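Local coordinates for EH1AB1 (Metagenome, PDB 6I8F), which probably hydrolyses carboxylic esters, acting through a serine nucleophile in an alpha/beta-hydrolase fold, at residues M15-T20 and P296-H300; L38-H43 and H228-F232; H300-S304 and A315-A319. Residue numbers count along the deposited sequence, not the author numbering.

Contact 1 (M15-T20 and P296-H300); sequences MLLPET and PGTIH
Thr-20 lays its CG2 methyl against CG2 of Ile-299 (3.6 Å) while its hydroxyl turns to the backbone of Gly-297. Here the first helix of the chain, 18-32, is fastened to the corner leading from the last strand of the central alpha/beta-hydrolase sheet, 290-296, toward His-300, the likely catalytic histidine. Residues 16 and 17 are extended (phi/psi -79/142 and -67/152), Leu-17 takes the N-cap position, and the helix starts at Pro-18. On the facing segment the chain turns at Gly-297 (75/13) between extended Pro-296 and Thr-298. In register, Leu-16 CA lies 4.0 Å from Gly-297 CA, and Thr-20 CA 5.7 Å from Thr-298 CA. So close an approach excludes a side chain at the corner: Met-15 O is 3.3 Å from Gly-297 CA and would clash with a CB there, and the positive phi also favours glycine. The Gly-297 carbonyl accepts two hydrogen bonds: Leu-17 N donates to Gly-297 O at 3.0 Å, almost straight at 173°, and Thr-20, in the m rotamer, donates from OG1 to Gly-297 O at 2.7 Å. Leu-17 (m, t) points toward the corner, with its CD1 3.9 Å from Pro-296 O. Ile-299 (p, t) points toward the helix, where Leu-23 and Leu-24 extend its apolar bed. Glu-19 also binds Ser-310 N and Gln-311 N. One water completes the polar side, donating to Thr-20 OG1 at 2.8 Å and to Glu-19 OE2 at 2.7 Å, and hydrogen-bonded to Thr-298 OG1 at 2.7 Å.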
loop_
_atom_site.group_PDB
_atom_site.type_symbol
_atom_site.label_atom_id
_atom_site.label_comp_id
_atom_site.label_asym_id
_atom_site.label_seq_id
_atom_site.Cartn_x
_atom_site.Cartn_y
_atom_site.Cartn_z
ATOM N N MET A 15 -2.961 -3.485 -23.402
ATOM C CA MET A 15 -2.491 -3.005 -22.060
ATOM C C MET A 15 -3.653 -2.443 -21.220
ATOM O O MET A 15 -3.647 -2.591 -20.004
ATOM C CB MET A 15 -1.409 -1.932 -22.213
ATOM C CG MET A 15 -1.894 -0.657 -22.871
ATOM S SD MET A 15 -0.670 0.664 -22.808
ATOM C CE MET A 15 -0.653 0.990 -21.047
ATOM N N LEU A 16 -4.626 -1.782 -21.862
ATOM C CA LEU A 16 -5.740 -1.130 -21.169
ATOM C C LEU A 16 -6.783 -2.174 -20.771
ATOM O O LEU A 16 -7.058 -3.104 -21.530
ATOM C CB LEU A 16 -6.378 -0.086 -22.086
ATOM C CG LEU A 16 -5.462 1.048 -22.528
ATOM C CD1 LEU A 16 -6.017 1.743 -23.760
ATOM C CD2 LEU A 16 -5.260 2.031 -21.389
ATOM N N LEU A 17 -7.368 -1.993 -19.583
ATOM C CA LEU A 17 -8.462 -2.824 -19.141
ATOM C C LEU A 17 -9.685 -2.558 -20.014
ATOM O O LEU A 17 -9.874 -1.453 -20.520
ATOM C CB LEU A 17 -8.779 -2.521 -17.674
ATOM C CG LEU A 17 -7.713 -2.911 -16.655
ATOM C CD1 LEU A 17 -8.024 -2.278 -15.302
ATOM C CD2 LEU A 17 -7.624 -4.424 -16.531
ATOM N N PRO A 18 -10.576 -3.557 -20.185
ATOM C CA PRO A 18 -11.834 -3.354 -20.903
ATOM C C PRO A 18 -12.599 -2.079 -20.508
ATOM O O PRO A 18 -12.979 -1.306 -21.393
ATOM C CB PRO A 18 -12.640 -4.612 -20.546
ATOM C CG PRO A 18 -11.585 -5.674 -20.338
ATOM C CD PRO A 18 -10.406 -4.943 -19.720
ATOM N N GLU A 19 -12.816 -1.859 -19.201
ATOM C CA GLU A 19 -13.599 -0.683 -18.735
ATOM C C GLU A 19 -12.909 0.617 -19.171
ATOM O O GLU A 19 -13.564 1.607 -19.485
ATOM C CB GLU A 19 -13.839 -0.725 -17.220
ATOM C CG GLU A 19 -12.578 -0.578 -16.360
ATOM C CD GLU A 19 -12.843 -0.463 -14.865
ATOM O OE1 GLU A 19 -13.961 -0.841 -14.440
ATOM O OE2 GLU A 19 -11.952 0.051 -14.130
ATOM N N THR A 20 -11.576 0.611 -19.193
ATOM C CA THR A 20 -10.803 1.769 -19.599
ATOM C C THR A 20 -11.024 2.048 -21.094
ATOM O O THR A 20 -11.374 3.159 -21.479
ATOM C CB THR A 20 -9.310 1.593 -19.284
ATOM O OG1 THR A 20 -9.157 1.118 -17.944
ATOM C CG2 THR A 20 -8.543 2.883 -19.463
ATOM N N PRO A 296 -2.206 -0.735 -13.125
ATOM C CA PRO A 296 -1.987 -0.876 -14.563
ATOM C C PRO A 296 -3.319 -0.823 -15.326
ATOM O O PRO A 296 -4.377 -1.149 -14.777
ATOM C CB PRO A 296 -1.306 -2.244 -14.720
ATOM C CG PRO A 296 -1.706 -3.011 -13.465
ATOM C CD PRO A 296 -1.897 -1.968 -12.382
ATOM N N GLY A 297 -3.253 -0.399 -16.584
ATOM C CA GLY A 297 -4.388 -0.520 -17.505
ATOM C C GLY A 297 -5.505 0.482 -17.239
ATOM O O GLY A 297 -6.587 0.322 -17.779
ATOM N N THR A 298 -5.259 1.511 -16.416
ATOM C CA THR A 298 -6.234 2.588 -16.216
ATOM C C THR A 298 -5.540 3.929 -16.464
ATOM O O THR A 298 -4.322 3.976 -16.675
ATOM C CB THR A 298 -6.912 2.523 -14.839
ATOM O OG1 THR A 298 -8.035 3.413 -14.852
ATOM C CG2 THR A 298 -5.972 2.858 -13.701
ATOM N N ILE A 299 -6.329 5.007 -16.409
ATOM C CA ILE A 299 -5.919 6.307 -16.892
ATOM C C ILE A 299 -5.951 7.321 -15.753
ATOM O O ILE A 299 -6.651 7.143 -14.768
ATOM C CB ILE A 299 -6.837 6.780 -18.041
ATOM C CG1 ILE A 299 -8.308 6.790 -17.620
ATOM C CG2 ILE A 299 -6.598 5.942 -19.288
ATOM C CD1 ILE A 299 -9.240 7.398 -18.646
ATOM N N HIS A 300 -5.243 8.428 -15.977
ATOM C CA HIS A 300 -5.320 9.586 -15.137
ATOM C C HIS A 300 -6.792 9.992 -14.971
ATOM O O HIS A 300 -7.536 10.056 -15.947
ATOM C CB HIS A 300 -4.480 10.717 -15.734
ATOM C CG HIS A 300 -4.190 11.801 -14.762
ATOM N ND1 HIS A 300 -3.169 11.696 -13.820
ATOM C CD2 HIS A 300 -4.800 12.992 -14.554
ATOM C CE1 HIS A 300 -3.159 12.796 -13.085
ATOM N NE2 HIS A 300 -4.151 13.610 -13.523
HETATM O O HOH W 1 -9.880 1.430 -15.219
#

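Contact 2 (L38-H43 and H228-F232)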
loop_
_atom_site.group_PDB
_atom_site.type_symbol
_atom_site.label_atom_id
_atom_site.label_comp_id
_atom_site.label_asym_id
_atom_site.label_seq_id
_atom_site.Cartn_x
_atom_site.Cartn_y
_atom_site.Cartn_z
ATOM N N LEU A 38 -12.523 21.867 -25.343
ATOM C CA LEU A 38 -12.353 22.615 -24.091
ATOM C C LEU A 38 -11.414 23.812 -24.302
ATOM O O LEU A 38 -11.554 24.823 -23.625
ATOM C CB LEU A 38 -11.801 21.668 -23.020
ATOM C CG LEU A 38 -11.558 22.285 -21.643
ATOM C CD1 LEU A 38 -12.838 22.874 -21.062
ATOM C CD2 LEU A 38 -10.965 21.255 -20.694
ATOM N N ASP A 39 -10.465 23.663 -25.236
ATOM C CA ASP A 39 -9.455 24.671 -25.581
ATOM C C ASP A 39 -10.088 25.938 -26.179
ATOM O O ASP A 39 -9.508 27.019 -26.081
ATOM C CB ASP A 39 -8.432 24.101 -26.564
ATOM C CG ASP A 39 -9.020 23.640 -27.887
ATOM O OD1 ASP A 39 -10.141 23.084 -27.873
ATOM O OD2 ASP A 39 -8.351 23.849 -28.924
ATOM N N THR A 40 -11.257 25.803 -26.812
ATOM C CA THR A 40 -11.874 26.901 -27.562
ATOM C C THR A 40 -12.750 27.762 -26.647
ATOM O O THR A 40 -13.182 28.839 -27.042
ATOM C CB THR A 40 -12.721 26.366 -28.724
ATOM O OG1 THR A 40 -13.881 25.735 -28.178
ATOM C CG2 THR A 40 -11.977 25.381 -29.599
ATOM N N LEU A 41 -13.034 27.275 -25.436
ATOM C CA LEU A 41 -13.981 27.933 -24.554
ATOM C C LEU A 41 -13.248 28.866 -23.595
ATOM O O LEU A 41 -12.112 28.596 -23.207
ATOM C CB LEU A 41 -14.768 26.870 -23.784
ATOM C CG LEU A 41 -15.548 25.880 -24.647
ATOM C CD1 LEU A 41 -16.282 24.872 -23.772
ATOM C CD2 LEU A 41 -16.520 26.603 -25.571
ATOM N N PRO A 42 -13.894 29.981 -23.182
ATOM C CA PRO A 42 -13.449 30.752 -22.021
ATOM C C PRO A 42 -13.354 29.835 -20.789
ATOM O O PRO A 42 -14.085 28.831 -20.718
ATOM C CB PRO A 42 -14.541 31.813 -21.814
ATOM C CG PRO A 42 -15.289 31.882 -23.135
ATOM C CD PRO A 42 -15.121 30.526 -23.786
ATOM N N HIS A 43 -12.477 30.175 -19.836
ATOM C CA HIS A 43 -12.190 29.275 -18.720
ATOM C C HIS A 43 -13.432 29.104 -17.837
ATOM O O HIS A 43 -13.705 27.993 -17.408
ATOM C CB HIS A 43 -10.935 29.712 -17.946
ATOM C CG HIS A 43 -9.675 29.460 -18.703
ATOM N ND1 HIS A 43 -9.172 30.368 -19.618
ATOM C CD2 HIS A 43 -8.840 28.397 -18.729
ATOM C CE1 HIS A 43 -8.068 29.886 -20.158
ATOM N NE2 HIS A 43 -7.836 28.677 -19.624
ATOM N N HIS A 228 -3.256 20.791 -25.573
ATOM C CA HIS A 228 -4.228 21.563 -24.828
ATOM C C HIS A 228 -4.119 21.264 -23.333
ATOM O O HIS A 228 -5.067 21.383 -22.552
ATOM C CB HIS A 228 -5.560 21.658 -25.557
ATOM C CG HIS A 228 -5.517 22.995 -26.198
ATOM N ND1 HIS A 228 -5.455 23.192 -27.561
ATOM C CD2 HIS A 228 -5.292 24.196 -25.625
ATOM C CE1 HIS A 228 -5.310 24.482 -27.801
ATOM N NE2 HIS A 228 -5.205 25.119 -26.626
ATOM N N MET A 229 -2.860 21.020 -22.961
ATOM C CA MET A 229 -2.323 21.318 -21.664
ATOM C C MET A 229 -2.262 22.843 -21.467
ATOM O O MET A 229 -2.398 23.316 -20.346
ATOM C CB MET A 229 -0.914 20.732 -21.529
ATOM C CG MET A 229 -0.298 20.931 -20.153
ATOM S SD MET A 229 1.335 20.147 -19.966
ATOM C CE MET A 229 0.887 18.425 -19.743
ATOM N N ASP A 230 -2.048 23.599 -22.552
ATOM C CA ASP A 230 -1.843 25.052 -22.479
ATOM C C ASP A 230 -3.061 25.743 -21.860
ATOM O O ASP A 230 -2.909 26.703 -21.120
ATOM C CB ASP A 230 -1.535 25.647 -23.852
ATOM C CG ASP A 230 -0.161 25.250 -24.350
ATOM O OD1 ASP A 230 0.076 25.375 -25.565
ATOM O OD2 ASP A 230 0.655 24.806 -23.512
ATOM N N TRP A 231 -4.255 25.228 -22.160
ATOM C CA TRP A 231 -5.495 25.768 -21.624
ATOM C C TRP A 231 -5.435 25.818 -20.087
ATOM O O TRP A 231 -6.009 26.730 -19.485
ATOM C CB TRP A 231 -6.688 24.950 -22.133
ATOM C CG TRP A 231 -8.036 25.520 -21.823
ATOM C CD1 TRP A 231 -8.751 26.403 -22.580
ATOM C CD2 TRP A 231 -8.863 25.209 -20.684
ATOM N NE1 TRP A 231 -9.965 26.658 -21.998
ATOM C CE2 TRP A 231 -10.064 25.941 -20.833
ATOM C CE3 TRP A 231 -8.708 24.390 -19.559
ATOM C CZ2 TRP A 231 -11.094 25.878 -19.893
ATOM C CZ3 TRP A 231 -9.732 24.322 -18.637
ATOM C CH2 TRP A 231 -10.903 25.059 -18.800
ATOM N N PHE A 232 -4.741 24.844 -19.478
ATOM C CA PHE A 232 -4.529 24.776 -18.039
ATOM C C PHE A 232 -3.267 25.547 -17.644
ATOM O O PHE A 232 -3.292 26.414 -16.754
ATOM C CB PHE A 232 -4.418 23.320 -17.579
ATOM C CG PHE A 232 -5.731 22.582 -17.592
ATOM C CD1 PHE A 232 -6.598 22.662 -16.514
ATOM C CD2 PHE A 232 -6.120 21.848 -18.703
ATOM C CE1 PHE A 232 -7.819 22.007 -16.536
ATOM C CE2 PHE A 232 -7.344 21.196 -18.723
ATOM C CZ PHE A 232 -8.190 21.275 -17.641
#
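Two hydrogen bonds hold this contact, and both use Trp-231. His-43 NE2 donates to Trp-231 O at 2.7 Å (152°), so the histidine side chain reaches the main chain at the start of helix 230-236. In return the indole NE1 of Trp-231 donates to Leu-41 O at 3.1 Å, practically in line at 178°. Leu-38 O comes even nearer, 2.9 Å from Trp-231 NE1, but it sits over the ring face at a poor angle and makes no hydrogen bond.

Around these bonds the indole is sandwiched. On one face Leu-38 makes a CH-pi contact, its CG 3.8 Å from the centroid of the Trp-231 six-membered ring and only 2° off the normal; Leu-38 CD1 also touches Trp-231 CZ2 at 3.7 Å. On the opposite face the His-43 ring stacks face-to-face on the five-membered ring, centroids 4.1 Å apart and planes at 25°. On the same face as Leu-38, the Asp-39 backbone lies over the ring, with CA 3.5 Å from Trp-231 CD1. Farther out, Leu-38 CD2 meets Phe-232 CE2 at 4.1 Å, and Val-106 touches His-43, Trp-231 and Phe-232.

The indole thus packs into the loop connecting helices 18-32 and 43-55, joining the N-terminal region to helix 230-236, consistent with the composite cap of hormone-sensitive-lipase-like esterases. The chemistry sets the protonation at one point: the NE2 nitrogen of His-43 must carry a hydrogen, while its ring doubles as a flat lid over an indole whose own N-H is satisfied by a main-chain carbonyl.

Contact 3 (H300-S304 and A315-A319); sequences HGFFS and ANDEA
The methyl of Ala-315 is the apolar centre, met by two phenylalanines in succession: Phe-302 CE2 comes to 3.5 Å of Ala-315 CB, and Phe-303 CD2 to 3.8 Å of the same Ala-315 CB. One turn further along helix 310-327, Ala-319 CB lies 4.0 Å from Phe-303 CZ, near the plane of that ring. The nearest CA atoms are those of Phe-303 and Ala-315, 6.3 Å apart. Phe-302 takes chi1 p (81°) and Phe-303 chi1 t (-165°), which brings both ring ends to the helix. They are the central residues (-62/-24 and -63/-29) of a type I beta turn, closed by a hydrogen bond from Ser-304 N to Gly-301 O at 3.1 Å; Gly-301 itself has phi/psi 102/-13. Leu-265, from strand 262-267, touches both Phe-302 and Ala-315, so the turn and helix pack together on the sheet.

At the polar edge Asn-316 (m) donates from ND2 to Phe-303 O at 2.9 Å (158°), the same ND2 lying over the Phe-303 ring, 3.5 Å from its CE2. Chemically, a single amide both satisfies a buried carbonyl and covers the adjoining ring, tying the turn just after the probable catalytic His-300 to the C-terminal helix.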
loop_
_atom_site.group_PDB
_atom_site.type_symbol
_atom_site.label_atom_id
_atom_site.label_comp_id
_atom_site.label_asym_id
_atom_site.label_seq_id
_atom_site.Cartn_x
_atom_site.Cartn_y
_atom_site.Cartn_z
ATOM N N HIS A 300 -5.243 8.428 -15.977
ATOM C CA HIS A 300 -5.320 9.586 -15.137
ATOM C C HIS A 300 -6.792 9.992 -14.971
ATOM O O HIS A 300 -7.536 10.056 -15.947
ATOM C CB HIS A 300 -4.480 10.717 -15.734
ATOM C CG HIS A 300 -4.190 11.801 -14.762
ATOM N ND1 HIS A 300 -3.169 11.696 -13.820
ATOM C CD2 HIS A 300 -4.800 12.992 -14.554
ATOM C CE1 HIS A 300 -3.159 12.796 -13.085
ATOM N NE2 HIS A 300 -4.151 13.610 -13.523
ATOM N N GLY A 301 -7.192 10.262 -13.723
ATOM C CA GLY A 301 -8.562 10.665 -13.384
ATOM C C GLY A 301 -9.400 9.539 -12.802
ATOM O O GLY A 301 -10.466 9.806 -12.263
ATOM N N PHE A 302 -8.932 8.283 -12.891
ATOM C CA PHE A 302 -9.779 7.117 -12.596
ATOM C C PHE A 302 -10.267 7.109 -11.135
ATOM O O PHE A 302 -11.272 6.491 -10.841
ATOM C CB PHE A 302 -9.059 5.811 -12.949
ATOM C CG PHE A 302 -8.072 5.279 -11.937
ATOM C CD1 PHE A 302 -6.784 5.786 -11.846
ATOM C CD2 PHE A 302 -8.411 4.210 -11.120
ATOM C CE1 PHE A 302 -5.877 5.268 -10.929
ATOM C CE2 PHE A 302 -7.505 3.694 -10.205
ATOM C CZ PHE A 302 -6.233 4.217 -10.119
ATOM N N PHE A 303 -9.542 7.786 -10.235
ATOM C CA PHE A 303 -9.810 7.803 -8.781
ATOM C C PHE A 303 -11.176 8.440 -8.510
ATOM O O PHE A 303 -11.823 8.120 -7.517
ATOM C CB PHE A 303 -8.699 8.560 -8.036
ATOM C CG PHE A 303 -8.628 8.379 -6.536
ATOM C CD1 PHE A 303 -9.021 9.397 -5.681
ATOM C CD2 PHE A 303 -8.094 7.229 -5.977
ATOM C CE1 PHE A 303 -8.923 9.256 -4.303
ATOM C CE2 PHE A 303 -7.979 7.090 -4.600
ATOM C CZ PHE A 303 -8.399 8.103 -3.764
ATOM N N SER A 304 -11.599 9.353 -9.388
ATOM C CA SER A 304 -12.872 10.019 -9.208
ATOM C C SER A 304 -13.832 9.771 -10.377
ATOM O O SER A 304 -14.952 10.225 -10.303
ATOM C CB SER A 304 -12.678 11.488 -8.953
ATOM O OG SER A 304 -12.041 12.101 -10.053
ATOM N N ALA A 315 -9.232 1.686 -5.920
ATOM C CA ALA A 315 -8.180 2.639 -5.553
ATOM C C ALA A 315 -8.607 3.495 -4.354
ATOM O O ALA A 315 -7.786 3.729 -3.446
ATOM C CB ALA A 315 -7.806 3.510 -6.717
ATOM N N ASN A 316 -9.856 3.979 -4.381
ATOM C CA ASN A 316 -10.486 4.677 -3.247
ATOM C C ASN A 316 -10.292 3.840 -1.977
ATOM O O ASN A 316 -9.747 4.314 -0.971
ATOM C CB ASN A 316 -11.987 4.930 -3.451
ATOM C CG ASN A 316 -12.354 5.952 -4.515
ATOM O OD1 ASN A 316 -13.538 6.070 -4.862
ATOM N ND2 ASN A 316 -11.382 6.693 -5.036
ATOM N N ASP A 317 -10.746 2.582 -2.040
ATOM C CA ASP A 317 -10.745 1.682 -0.883
ATOM C C ASP A 317 -9.307 1.420 -0.402
ATOM O O ASP A 317 -9.059 1.356 0.806
ATOM C CB ASP A 317 -11.501 0.391 -1.209
ATOM C CG ASP A 317 -12.980 0.633 -1.475
ATOM O OD1 ASP A 317 -13.441 1.787 -1.269
ATOM O OD2 ASP A 317 -13.663 -0.312 -1.917
ATOM N N GLU A 318 -8.357 1.251 -1.335
ATOM C CA GLU A 318 -6.959 1.002 -0.952
ATOM C C GLU A 318 -6.350 2.234 -0.254
ATOM O O GLU A 318 -5.691 2.115 0.769
ATOM C CB GLU A 318 -6.103 0.600 -2.153
ATOM C CG GLU A 318 -4.671 0.342 -1.755
ATOM C CD GLU A 318 -3.765 -0.284 -2.797
ATOM O OE1 GLU A 318 -4.201 -0.480 -3.960
ATOM O OE2 GLU A 318 -2.613 -0.549 -2.436
ATOM N N ALA A 319 -6.542 3.419 -0.828
ATOM C CA ALA A 319 -6.016 4.655 -0.239
ATOM C C ALA A 319 -6.574 4.835 1.183
ATOM O O ALA A 319 -5.830 5.069 2.144
ATOM C CB ALA A 319 -6.369 5.824 -1.123
#

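Contacts 1 and 3 share His-300 and lie 13 Å apart between centres: contact 1 involves the chain just before this residue, contact 3 the turn just after it. His-300 itself hydrogen-bonds to Ser-175 and Asp-270, a geometry that fits a Ser-His-Asp triad with Ser-175 on a nucleophile elbow. Contact 2 stands apart, its centre 25 Å from each of the others and its nearest atoms about 9 Å away. Even so, it belongs to the same N-terminal region: helix 18-32 starts in contact 1, and the loop following it supplies residues 38-43. A glycerol, probably from the crystallisation liquor, lies about 5 Å from the Phe-232 side chain and may mark a pocket beside contact 2.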